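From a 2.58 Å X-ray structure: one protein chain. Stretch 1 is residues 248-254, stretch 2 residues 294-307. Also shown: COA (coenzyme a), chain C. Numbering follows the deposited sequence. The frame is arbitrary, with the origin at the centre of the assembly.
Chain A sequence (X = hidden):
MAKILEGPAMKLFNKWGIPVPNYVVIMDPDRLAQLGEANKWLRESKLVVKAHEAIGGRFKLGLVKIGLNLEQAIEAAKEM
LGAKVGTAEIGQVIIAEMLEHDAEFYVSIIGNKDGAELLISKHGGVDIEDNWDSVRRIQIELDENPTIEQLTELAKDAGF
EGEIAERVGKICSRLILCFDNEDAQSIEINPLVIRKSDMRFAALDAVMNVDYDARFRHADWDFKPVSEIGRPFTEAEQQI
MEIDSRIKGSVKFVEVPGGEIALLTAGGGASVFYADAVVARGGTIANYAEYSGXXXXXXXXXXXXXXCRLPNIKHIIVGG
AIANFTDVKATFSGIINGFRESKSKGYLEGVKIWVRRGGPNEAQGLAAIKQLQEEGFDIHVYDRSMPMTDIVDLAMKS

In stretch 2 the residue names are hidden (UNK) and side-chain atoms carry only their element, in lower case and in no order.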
# COMPACT_ATOMS: atom_id res chain seq x y z
N LYS A 248 11.93 25.69 33.36
CA LYS A 248 10.89 25.17 34.25
C LYS A 248 11.37 25.10 35.69
O LYS A 248 10.58 25.37 36.62
CB LYS A 248 10.34 23.83 33.74
CG LYS A 248 9.21 24.01 32.73
CD LYS A 248 9.03 22.78 31.86
CE LYS A 248 8.36 23.08 30.53
NZ LYS A 248 8.33 21.89 29.63
N GLY A 249 12.68 24.85 35.87
CA GLY A 249 13.30 24.87 37.19
C GLY A 249 13.53 26.29 37.70
O GLY A 249 12.92 27.25 37.21
N SER A 250 14.44 26.43 38.66
CA SER A 250 14.75 27.74 39.24
C SER A 250 16.26 27.95 39.48
O SER A 250 16.94 27.08 40.01
CB SER A 250 13.95 27.95 40.53
OG SER A 250 14.30 29.15 41.21
N VAL A 251 16.76 29.12 39.04
CA VAL A 251 18.14 29.58 39.25
C VAL A 251 18.12 31.04 39.72
O VAL A 251 17.52 31.90 39.08
CB VAL A 251 19.15 29.33 38.10
CG1 VAL A 251 19.53 27.86 37.99
CG2 VAL A 251 18.66 29.89 36.77
N LYS A 252 18.70 31.29 40.91
CA LYS A 252 18.72 32.61 41.54
C LYS A 252 20.16 32.97 41.90
O LYS A 252 20.92 32.13 42.38
CB LYS A 252 17.82 32.63 42.80
CG LYS A 252 16.37 32.18 42.55
CD LYS A 252 15.41 32.83 43.52
CE LYS A 252 13.98 32.75 43.03
NZ LYS A 252 13.11 33.74 43.73
N PHE A 253 20.55 34.21 41.63
CA PHE A 253 21.90 34.66 41.98
C PHE A 253 21.85 36.10 42.48
O PHE A 253 21.24 36.96 41.83
CB PHE A 253 22.90 34.48 40.82
CG PHE A 253 24.27 35.07 41.07
CD1 PHE A 253 25.23 34.38 41.80
CD2 PHE A 253 24.61 36.33 40.56
CE1 PHE A 253 26.50 34.92 42.02
CE2 PHE A 253 25.87 36.87 40.79
CZ PHE A 253 26.81 36.17 41.52
N VAL A 254 22.47 36.34 43.64
CA VAL A 254 22.59 37.66 44.26
C VAL A 254 24.05 37.86 44.67
O VAL A 254 24.63 37.02 45.35
CB VAL A 254 21.62 37.88 45.46
CG1 VAL A 254 21.69 39.33 45.94
CG2 VAL A 254 20.19 37.51 45.12
N UNK A 294 14.71 20.69 39.82
CA UNK A 294 15.41 19.94 38.75
C UNK A 294 15.72 20.86 37.55
O UNK A 294 15.10 20.73 36.48
o UNK A 294 16.75 17.72 37.60
o UNK A 294 14.90 16.54 37.23
c UNK A 294 14.64 18.65 38.34
c UNK A 294 15.48 17.56 37.66
N UNK A 295 16.56 21.90 37.75
CA UNK A 295 16.85 22.79 36.64
C UNK A 295 17.75 22.09 35.60
O UNK A 295 18.35 21.04 35.90
c UNK A 295 17.40 22.22 38.93
c UNK A 295 17.49 24.01 37.32
c UNK A 295 18.12 23.47 38.54
N UNK A 296 17.77 22.63 34.37
CA UNK A 296 18.56 22.10 33.24
C UNK A 296 20.05 22.26 33.52
O UNK A 296 20.45 23.26 34.13
c UNK A 296 18.17 22.80 31.97
N UNK A 297 20.85 21.28 33.11
CA UNK A 297 22.31 21.34 33.40
C UNK A 297 22.91 22.65 32.90
O UNK A 297 23.62 23.29 33.68
c UNK A 297 23.05 20.15 32.81
o UNK A 297 23.04 18.81 30.87
c UNK A 297 22.48 19.72 31.48
o UNK A 297 21.47 20.30 31.08
N UNK A 298 22.63 23.02 31.65
CA UNK A 298 23.22 24.26 31.13
C UNK A 298 22.97 25.47 32.05
O UNK A 298 23.88 26.26 32.25
c UNK A 298 18.68 27.98 29.56
n UNK A 298 19.13 24.33 29.12
c UNK A 298 19.24 25.68 29.33
c UNK A 298 18.27 26.69 29.30
c UNK A 298 20.03 28.27 29.84
c UNK A 298 21.30 24.70 29.54
c UNK A 298 20.37 23.75 29.25
c UNK A 298 20.60 25.95 29.61
c UNK A 298 20.99 27.28 29.88
c UNK A 298 22.77 24.51 29.70
N UNK A 299 21.76 25.60 32.61
CA UNK A 299 21.41 26.69 33.52
C UNK A 299 22.25 26.61 34.81
O UNK A 299 22.68 27.64 35.36
c UNK A 299 19.93 26.64 33.84
N UNK A 300 22.49 25.38 35.27
CA UNK A 300 23.28 25.08 36.46
C UNK A 300 24.74 25.42 36.12
O UNK A 300 25.41 26.01 36.96
c UNK A 300 21.67 23.28 37.22
c UNK A 300 23.13 23.61 36.92
c UNK A 300 23.98 23.32 38.14
N UNK A 301 25.21 25.07 34.90
CA UNK A 301 26.56 25.36 34.40
C UNK A 301 26.74 26.89 34.33
O UNK A 301 27.79 27.40 34.74
c UNK A 301 26.77 24.70 33.03
c UNK A 301 28.41 23.98 31.20
c UNK A 301 28.19 24.75 32.49
o UNK A 301 29.54 24.08 30.65
o UNK A 301 27.50 23.24 30.76
N UNK A 302 25.69 27.60 33.86
CA UNK A 302 25.66 29.05 33.75
C UNK A 302 25.86 29.67 35.14
O UNK A 302 26.69 30.58 35.30
c UNK A 302 24.33 29.49 33.15
N UNK A 303 25.15 29.09 36.15
CA UNK A 303 25.20 29.53 37.55
C UNK A 303 26.57 29.28 38.17
O UNK A 303 27.12 30.18 38.81
c UNK A 303 24.09 28.88 38.38
c UNK A 303 22.49 28.97 40.33
c UNK A 303 23.73 31.03 39.78
c UNK A 303 23.78 29.49 39.79
N UNK A 304 27.13 28.07 37.95
CA UNK A 304 28.46 27.65 38.42
C UNK A 304 29.50 28.62 37.90
O UNK A 304 30.28 29.13 38.69
c UNK A 304 30.11 25.69 38.51
c UNK A 304 28.77 26.19 38.00
o UNK A 304 27.73 25.33 38.45
N UNK A 305 29.49 28.89 36.57
CA UNK A 305 30.41 29.77 35.88
C UNK A 305 30.44 31.18 36.50
O UNK A 305 31.52 31.67 36.83
c UNK A 305 30.75 28.55 33.72
o UNK A 305 30.41 29.35 31.50
c UNK A 305 30.13 29.78 34.38
o UNK A 305 30.45 27.17 31.82
c UNK A 305 30.50 28.35 32.24
N UNK A 306 29.25 31.76 36.75
CA UNK A 306 29.06 33.07 37.38
C UNK A 306 29.73 33.13 38.77
O UNK A 306 30.42 34.12 39.08
c UNK A 306 27.53 33.36 37.49
c UNK A 306 27.21 34.75 38.00
o UNK A 306 26.89 33.14 36.24
N UNK A 307 29.53 32.07 39.59
CA UNK A 307 30.06 31.96 40.96
C UNK A 307 31.60 31.91 40.96
O UNK A 307 32.23 32.54 41.81
c UNK A 307 27.92 31.17 41.99
c UNK A 307 27.00 30.06 42.06
c UNK A 307 29.38 30.78 41.71
c UNK A 307 30.08 30.44 43.05
N1A COA C . 8.98 20.35 18.63
C2A COA C . 9.06 21.49 19.33
N3A COA C . 8.93 21.66 20.65
C4A COA C . 8.63 20.51 21.27
C5A COA C . 8.49 19.27 20.67
C6A COA C . 8.71 19.20 19.28
N6A COA C . 8.77 18.06 18.60
N7A COA C . 8.17 18.30 21.62
C8A COA C . 8.16 18.97 22.75
N9A COA C . 8.42 20.31 22.61
C1B COA C . 8.41 21.33 23.66
C2B COA C . 7.08 21.45 24.40
O2B COA C . 6.15 22.28 23.71
C3B COA C . 7.56 21.96 25.76
O3B COA C . 7.83 23.37 25.70
P3B COA C . 7.02 24.60 26.40
O7A COA C . 8.12 25.52 26.97
O8A COA C . 6.19 24.10 27.58
O9A COA C . 6.21 25.28 25.36
C4B COA C . 8.91 21.25 25.96
O4B COA C . 9.39 20.98 24.62
C5B COA C . 8.93 19.98 26.77
O5B COA C . 7.57 19.56 27.08
P1A COA C . 6.69 18.26 26.58
O1A COA C . 5.33 18.59 26.04
O2A COA C . 7.52 17.35 25.68
O3A COA C . 6.57 17.58 28.02
P2A COA C . 7.50 16.59 28.84
O4A COA C . 8.29 17.45 29.87
O5A COA C . 6.69 15.46 29.34
O6A COA C . 8.58 16.01 27.80

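Position 294 carries two side-chain carbons, the second bearing two oxygens: a short carboxylate, hence Asp-294. Its CA-to-CB bond points away from stretch 1, and it makes no contact there. At 295 three carbons close a ring onto the backbone N, which only proline does, and the ring lies against Ser-250 and Val-251: Pro-295. Pro-295 lies where the backbones of the two stretches come nearest, its CA 4.2 Å from Gly-249 CA. An ideal CB built on Gly-249 would fall 2.6 Å from Pro-295 CA, a clash, so this approach depends on the absence of a side chain there. The Pro-295 ring also packs against the strand, its CB 4.4 Å from Val-251 CG1 and its CG 4.1 Å from Ser-250 O.

A single carbon at 296 gives Ala-296, the N-cap residue; its O accepts a 3.2 Å hydrogen bond from the backbone N of position 300. Position 297 repeats the pattern of two carbons and a terminal oxygen pair, so it is Asp-297. With chi1 at 36° its carboxylate turns back to the helix start, where OD1 receives a weak hydrogen bond from the backbone N of 298 (3.0 Å, 134° at the hydrogen). At 298, fused five- and six-membered rings holding eight carbons and one nitrogen, attached through one carbon, identify Trp-298. This large side chain makes no contact with stretch 1, and its NE1 is hydrogen-bonded elsewhere in the structure.

At 299 a lone carbon points toward the strand, its CB 4.3 Å from Val-251 CG1: Ala-299. Position 300 has one carbon carrying two more, with no oxygen among the three; it is Val-300, directed sideways. Three carbons in a line, the third with two oxygens, make 301 Glu-301, out of reach of the strand. The single carbon at 302 is that of Ala-302, also out of reach.

At 303 four carbons fork at the second, and the branches reach Val-251 and Phe-253: Leu-303. Its CD2 lies 3.9 Å from Val-251 CG1 and its CD1 3.7 Å from Phe-253 CB, so the fork spans two inward-facing strand residues. At 304 one carbon bears an oxygen and a carbon: Thr-304, whose OG1 donates to Val-300 O at 2.8 Å. Position 305, three carbons ending in two oxygens, is Glu-305, again remote. The branching of 304 recurs at 306, where the carbon branch meets Phe-253, giving Thr-306; OG1 donates to Ala-302 O at 2.7 Å, while CG2 sits 3.8 Å from the Phe-253 ring centroid, 13° off the normal, a CH-pi contact over the face. Finally, 307 has four carbons forked at the first, one arm two carbons long, and touches Phe-253: Ile-307, with CG1 4.0 Å from Phe-253 CE1.

The helix runs nearly parallel to the strand (10°, axes 9.3 Å apart at closest approach). Alternation along the strand sends Val-251 and Phe-253 toward the helix and Ser-250 and Lys-252 away. No hydrogen bond crosses the interface. The 411 Å² buried, both sides summed, therefore reflects mainly apolar packing, with Leu-303 linking the Val-251 and Phe-253 contacts.

Stretch 2 294-307: DPADWAVEALTETI
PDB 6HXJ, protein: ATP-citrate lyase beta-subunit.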